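Local coordinates for citrate synthase (Mycobacterium tuberculosis, PDB 4TVM), which catalyses the condensation of oxaloacetate with acetyl-CoA, with hydrolysis of the thioester, to give citrate and CoA in the Krebs cycle, at residues Leu371-Leu376 against Arg381-Leu386; Gly257-Leu262 against Pro393-His398. All coordinates share one frame; numbering follows the deposited sequence.

Contact 1 of 2, residues Leu371-Leu376 against Arg381-Leu386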
# COMPACT_ATOMS: atom_id res chain seq x y z
N LEU A 371 5.07 19.91 -18.42
CA LEU A 371 4.78 21.08 -19.25
C LEU A 371 3.54 20.85 -20.04
O LEU A 371 2.67 21.71 -20.10
CB LEU A 371 5.93 21.36 -20.20
CG LEU A 371 7.29 21.34 -19.50
CD1 LEU A 371 8.40 21.62 -20.52
CD2 LEU A 371 7.32 22.33 -18.34
N ILE A 372 3.45 19.67 -20.64
CA ILE A 372 2.27 19.29 -21.42
C ILE A 372 1.01 19.35 -20.57
O ILE A 372 0.06 20.06 -20.89
CB ILE A 372 2.41 17.87 -22.00
CG1 ILE A 372 3.60 17.82 -22.96
CG2 ILE A 372 1.15 17.46 -22.73
CD1 ILE A 372 3.76 16.50 -23.66
N TYR A 373 1.00 18.59 -19.49
CA TYR A 373 -0.18 18.60 -18.62
C TYR A 373 -0.56 20.03 -18.31
O TYR A 373 -1.73 20.39 -18.43
CB TYR A 373 0.09 17.89 -17.30
CG TYR A 373 0.11 16.39 -17.34
CD1 TYR A 373 -0.68 15.66 -18.23
CD2 TYR A 373 0.87 15.67 -16.40
CE1 TYR A 373 -0.69 14.27 -18.21
CE2 TYR A 373 0.88 14.29 -16.38
CZ TYR A 373 0.10 13.59 -17.29
OH TYR A 373 0.10 12.21 -17.26
N ARG A 374 0.41 20.85 -17.90
CA ARG A 374 0.12 22.25 -17.61
C ARG A 374 -0.40 22.95 -18.85
O ARG A 374 -1.34 23.73 -18.77
CB ARG A 374 1.35 23.00 -17.08
CG ARG A 374 1.06 24.49 -16.91
CD ARG A 374 2.21 25.23 -16.28
NE ARG A 374 1.81 26.57 -15.88
CZ ARG A 374 1.13 26.86 -14.77
NH1 ARG A 374 0.74 25.91 -13.92
NH2 ARG A 374 0.83 28.13 -14.50
N ALA A 375 0.23 22.66 -19.99
CA ALA A 375 -0.21 23.14 -21.29
C ALA A 375 -1.68 22.83 -21.58
O ALA A 375 -2.38 23.65 -22.14
CB ALA A 375 0.66 22.58 -22.41
N LEU A 376 -2.14 21.65 -21.17
CA LEU A 376 -3.54 21.26 -21.39
C LEU A 376 -4.46 21.87 -20.35
O LEU A 376 -5.67 21.60 -20.37
CB LEU A 376 -3.70 19.73 -21.40
CG LEU A 376 -2.65 18.94 -22.21
CD1 LEU A 376 -2.79 17.43 -22.05
CD2 LEU A 376 -2.68 19.33 -23.68
N ARG A 381 -1.31 20.00 -8.99
CA ARG A 381 -1.81 18.99 -8.06
C ARG A 381 -2.79 18.02 -8.70
O ARG A 381 -3.46 17.27 -8.01
CB ARG A 381 -2.46 19.65 -6.84
CG ARG A 381 -1.48 19.93 -5.71
CD ARG A 381 -1.91 21.12 -4.87
NE ARG A 381 -0.82 21.63 -4.03
CZ ARG A 381 -0.72 22.88 -3.59
NH1 ARG A 381 -1.65 23.79 -3.89
NH2 ARG A 381 0.31 23.23 -2.83
N MET A 382 -2.88 18.01 -10.03
CA MET A 382 -3.59 16.93 -10.68
C MET A 382 -2.59 15.97 -11.25
O MET A 382 -2.99 14.91 -11.68
CB MET A 382 -4.50 17.44 -11.81
CG MET A 382 -5.86 17.95 -11.33
SD MET A 382 -6.89 16.66 -10.60
CE MET A 382 -7.49 15.74 -12.03
N PHE A 383 -1.30 16.31 -11.28
CA PHE A 383 -0.33 15.49 -12.04
C PHE A 383 -0.21 14.06 -11.57
O PHE A 383 -0.10 13.12 -12.39
CB PHE A 383 1.06 16.10 -11.98
CG PHE A 383 1.22 17.36 -12.81
CD1 PHE A 383 0.13 18.03 -13.38
CD2 PHE A 383 2.47 17.90 -13.00
CE1 PHE A 383 0.31 19.20 -14.10
CE2 PHE A 383 2.65 19.06 -13.74
CZ PHE A 383 1.57 19.71 -14.29
N THR A 384 -0.21 13.88 -10.25
CA THR A 384 -0.08 12.53 -9.73
C THR A 384 -1.35 11.73 -9.97
O THR A 384 -1.28 10.51 -10.12
CB THR A 384 0.24 12.53 -8.25
OG1 THR A 384 1.20 13.54 -8.01
CG2 THR A 384 0.82 11.16 -7.81
N VAL A 385 -2.49 12.43 -9.99
CA VAL A 385 -3.76 11.80 -10.27
C VAL A 385 -3.77 11.32 -11.74
O VAL A 385 -4.25 10.21 -12.05
CB VAL A 385 -4.94 12.76 -10.06
CG1 VAL A 385 -6.22 12.14 -10.60
CG2 VAL A 385 -5.09 13.14 -8.59
N LEU A 386 -3.25 12.16 -12.63
CA LEU A 386 -3.15 11.84 -14.06
C LEU A 386 -2.28 10.64 -14.21
O LEU A 386 -2.55 9.75 -14.99
CB LEU A 386 -2.58 13.01 -14.86
CG LEU A 386 -3.58 14.16 -15.01
CD1 LEU A 386 -2.92 15.49 -15.31
CD2 LEU A 386 -4.56 13.83 -16.11
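Tyr373 and Phe383 set their rings against each other where two successive helices, 367-375 and 383-403, come together across a short connection, and Leu386 covers a face of the tyrosine ring. The ring centroids lie 5.3 Å apart with the planes at 51°, a tilt that makes the pair neither a stack nor an edge-to-face arrangement. Tyr373 CD2 sits over one face of the Phe383 ring, displaced toward its rim, while the closest approach, Tyr373 CB to Phe383 CE1 at 3.5 Å, falls at the base of the tyrosine. The two side chains run past one another in opposite directions.

Leu386, about one helical turn after Phe383, deals with the tyrosine ring. Its CD1 stands 3.6 Å from the centroid of that ring and 10° off the normal, a well-centred CH-pi contact. Farther out, Leu386 CB rests 3.7 Å from Tyr373 CZ, so the leucine spans the aromatic surface from its middle to the hydroxyl-bearing end. The first torsion of Leu386 places CG beside the backbone N, and the second (chi2 158°) then sets CD1 over the ring. Phe383 also reaches the helix backbone: its CZ is 4.0 Å from Arg374 N, an oblique approach to the ring. No hydrogen bond spans the segments, and the 233 Å² they bury, both sides summed, comes mainly from Tyr373, Phe383 and Leu386.

Further helices enclose this apolar junction within the largely helical citrate synthase fold. Helix 216-229 meets Tyr373 through Leu225, helix 270-281 meets Phe383 through Asn271 and Leu275, and helix 133-147 lies against Val385 of the second segment.

Contact 2 of 2, residues Gly257-Leu262 against Pro393-His398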
# COMPACT_ATOMS: atom_id res chain seq x y z
N GLY A 257 -3.57 0.80 -2.58
CA GLY A 257 -2.18 0.74 -2.14
C GLY A 257 -1.22 1.21 -3.20
O GLY A 257 -0.23 1.87 -2.92
N GLY A 258 -1.49 0.87 -4.44
CA GLY A 258 -0.75 1.44 -5.53
C GLY A 258 -0.90 2.94 -5.50
O GLY A 258 0.08 3.64 -5.77
N ILE A 259 -2.10 3.44 -5.18
CA ILE A 259 -2.33 4.90 -5.24
C ILE A 259 -1.57 5.63 -4.13
O ILE A 259 -1.05 6.74 -4.35
CB ILE A 259 -3.83 5.27 -5.14
CG1 ILE A 259 -4.54 4.88 -6.44
CG2 ILE A 259 -4.02 6.76 -4.94
CD1 ILE A 259 -6.02 4.68 -6.25
N ASN A 260 -1.54 5.01 -2.94
CA ASN A 260 -0.78 5.57 -1.84
C ASN A 260 0.73 5.54 -2.17
O ASN A 260 1.45 6.52 -1.89
CB ASN A 260 -1.02 4.80 -0.55
CG ASN A 260 -2.44 4.89 -0.05
OD1 ASN A 260 -3.18 5.80 -0.37
ND2 ASN A 260 -2.82 3.93 0.77
N ALA A 261 1.23 4.44 -2.72
CA ALA A 261 2.68 4.37 -3.08
C ALA A 261 3.02 5.45 -4.08
O ALA A 261 4.04 6.11 -3.97
CB ALA A 261 3.08 3.02 -3.64
N LEU A 262 2.12 5.66 -5.02
CA LEU A 262 2.29 6.69 -6.03
C LEU A 262 2.36 8.09 -5.46
O LEU A 262 3.01 8.96 -6.01
CB LEU A 262 1.14 6.61 -7.05
CG LEU A 262 1.44 7.25 -8.40
CD1 LEU A 262 2.40 6.38 -9.19
CD2 LEU A 262 0.13 7.50 -9.15
N PRO A 393 -4.41 0.52 -15.73
CA PRO A 393 -4.43 -0.75 -16.45
C PRO A 393 -3.26 -1.68 -16.08
O PRO A 393 -3.40 -2.92 -16.05
CB PRO A 393 -4.35 -0.32 -17.91
CG PRO A 393 -3.86 1.10 -17.89
CD PRO A 393 -4.53 1.65 -16.67
N GLY A 394 -2.12 -1.09 -15.77
CA GLY A 394 -0.94 -1.87 -15.44
C GLY A 394 -1.10 -2.44 -14.06
O GLY A 394 -0.84 -3.64 -13.83
N TRP A 395 -1.51 -1.59 -13.14
CA TRP A 395 -1.84 -2.05 -11.79
C TRP A 395 -2.74 -3.23 -11.88
O TRP A 395 -2.51 -4.23 -11.22
CB TRP A 395 -2.53 -0.96 -10.98
CG TRP A 395 -1.59 0.11 -10.51
CD1 TRP A 395 -0.26 0.04 -10.42
CD2 TRP A 395 -1.96 1.42 -10.07
NE1 TRP A 395 0.26 1.22 -9.96
CE2 TRP A 395 -0.77 2.09 -9.74
CE3 TRP A 395 -3.18 2.10 -9.95
CZ2 TRP A 395 -0.75 3.40 -9.31
CZ3 TRP A 395 -3.16 3.41 -9.49
CH2 TRP A 395 -1.95 4.04 -9.16
N ILE A 396 -3.74 -3.14 -12.72
CA ILE A 396 -4.75 -4.19 -12.79
C ILE A 396 -4.20 -5.47 -13.41
O ILE A 396 -4.52 -6.57 -12.95
CB ILE A 396 -5.99 -3.69 -13.56
CG1 ILE A 396 -6.73 -2.66 -12.72
CG2 ILE A 396 -6.95 -4.84 -13.85
CD1 ILE A 396 -7.91 -1.99 -13.39
N ALA A 397 -3.40 -5.32 -14.46
CA ALA A 397 -2.87 -6.44 -15.22
C ALA A 397 -2.00 -7.32 -14.36
O ALA A 397 -2.06 -8.55 -14.48
CB ALA A 397 -2.06 -5.91 -16.38
N HIS A 398 -1.17 -6.67 -13.53
CA HIS A 398 -0.22 -7.35 -12.64
C HIS A 398 -0.92 -8.09 -11.52
O HIS A 398 -0.58 -9.21 -11.20
CB HIS A 398 0.74 -6.32 -12.03
CG HIS A 398 1.83 -5.89 -12.96
ND1 HIS A 398 1.66 -4.88 -13.87
CD2 HIS A 398 3.09 -6.35 -13.13
CE1 HIS A 398 2.78 -4.71 -14.55
NE2 HIS A 398 3.66 -5.60 -14.12
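Trp395 of helix 383-403 lays its indole against Gly258, Ile259 and Leu262 of helix 251-262, a helix-helix packing in the buried core of the largely helical citrate synthase fold. The axes of the short segments 257-262 and 393-398 stay 11.5 Å apart, with 131° between their N-to-C directions, and the indole bridges that separation. Of the 162 Å² buried between the segments, summed over both sides, this residue supplies more than half.

From CB, which points at the opposing helix, the side chain leaves with CG anti to the carbonyl carbon (chi1 -75°) and sends the six-membered ring forward. On the pyrrole side, NE1 makes a weak hydrogen bond to Ser237 OG, giving the buried N-H a polar partner outside the two segments. Around the benzo ring, CZ2 comes first to the backbone, 3.6 Å from Gly258 O. At the far end, CH2 meets Leu262 CD2 at 4.0 Å; this methyl lies at the indole edge, near its plane. CZ3 touches Ile259 CG1 at 3.7 Å, and that methylene approaches obliquely. Both aliphatic side chains run at about a right angle to the tryptophan.

Gly258, which has no side chain, presents its CA over one face of the indole, 4.2 Å above the plane and offset toward the rim.

Helix 251-262 also faces the second subunit, where Ala261 O is hydrogen-bonded to Ser247 OG of that chain. Within segment 393-398, His398 ND1 donates to Gly394 O over 2.8 Å at 164°; the acceptor lies in the imidazole plane, whereas ND1 stands above the Gly394 carbonyl plane, and the same oxygen takes the backbone bond from His398 N.

Overall arrangement
Helix 383-403 belongs to both contacts: its first turn packs on helix 367-375 in contact 1, and residues farther along reach helix 251-262 in contact 2. Their centres are 19 Å apart, yet they touch where Thr384 O lies 3.5 Å from Leu262 CD2. Along the chain, contact 1 is nested within the loop closed by contact 2. Both lie near the oxaloacetate site without lining it: the side chain of Leu262 is about 6 Å from a bound oxaloacetate and that of Tyr373 about 8 Å, while that of Phe383 is about 9 Å from the side chain of active-site Asp366. Phe387 and Arg391, which line the pocket, lie on the same helix between the two segments, and Leu262 packs on Phe387.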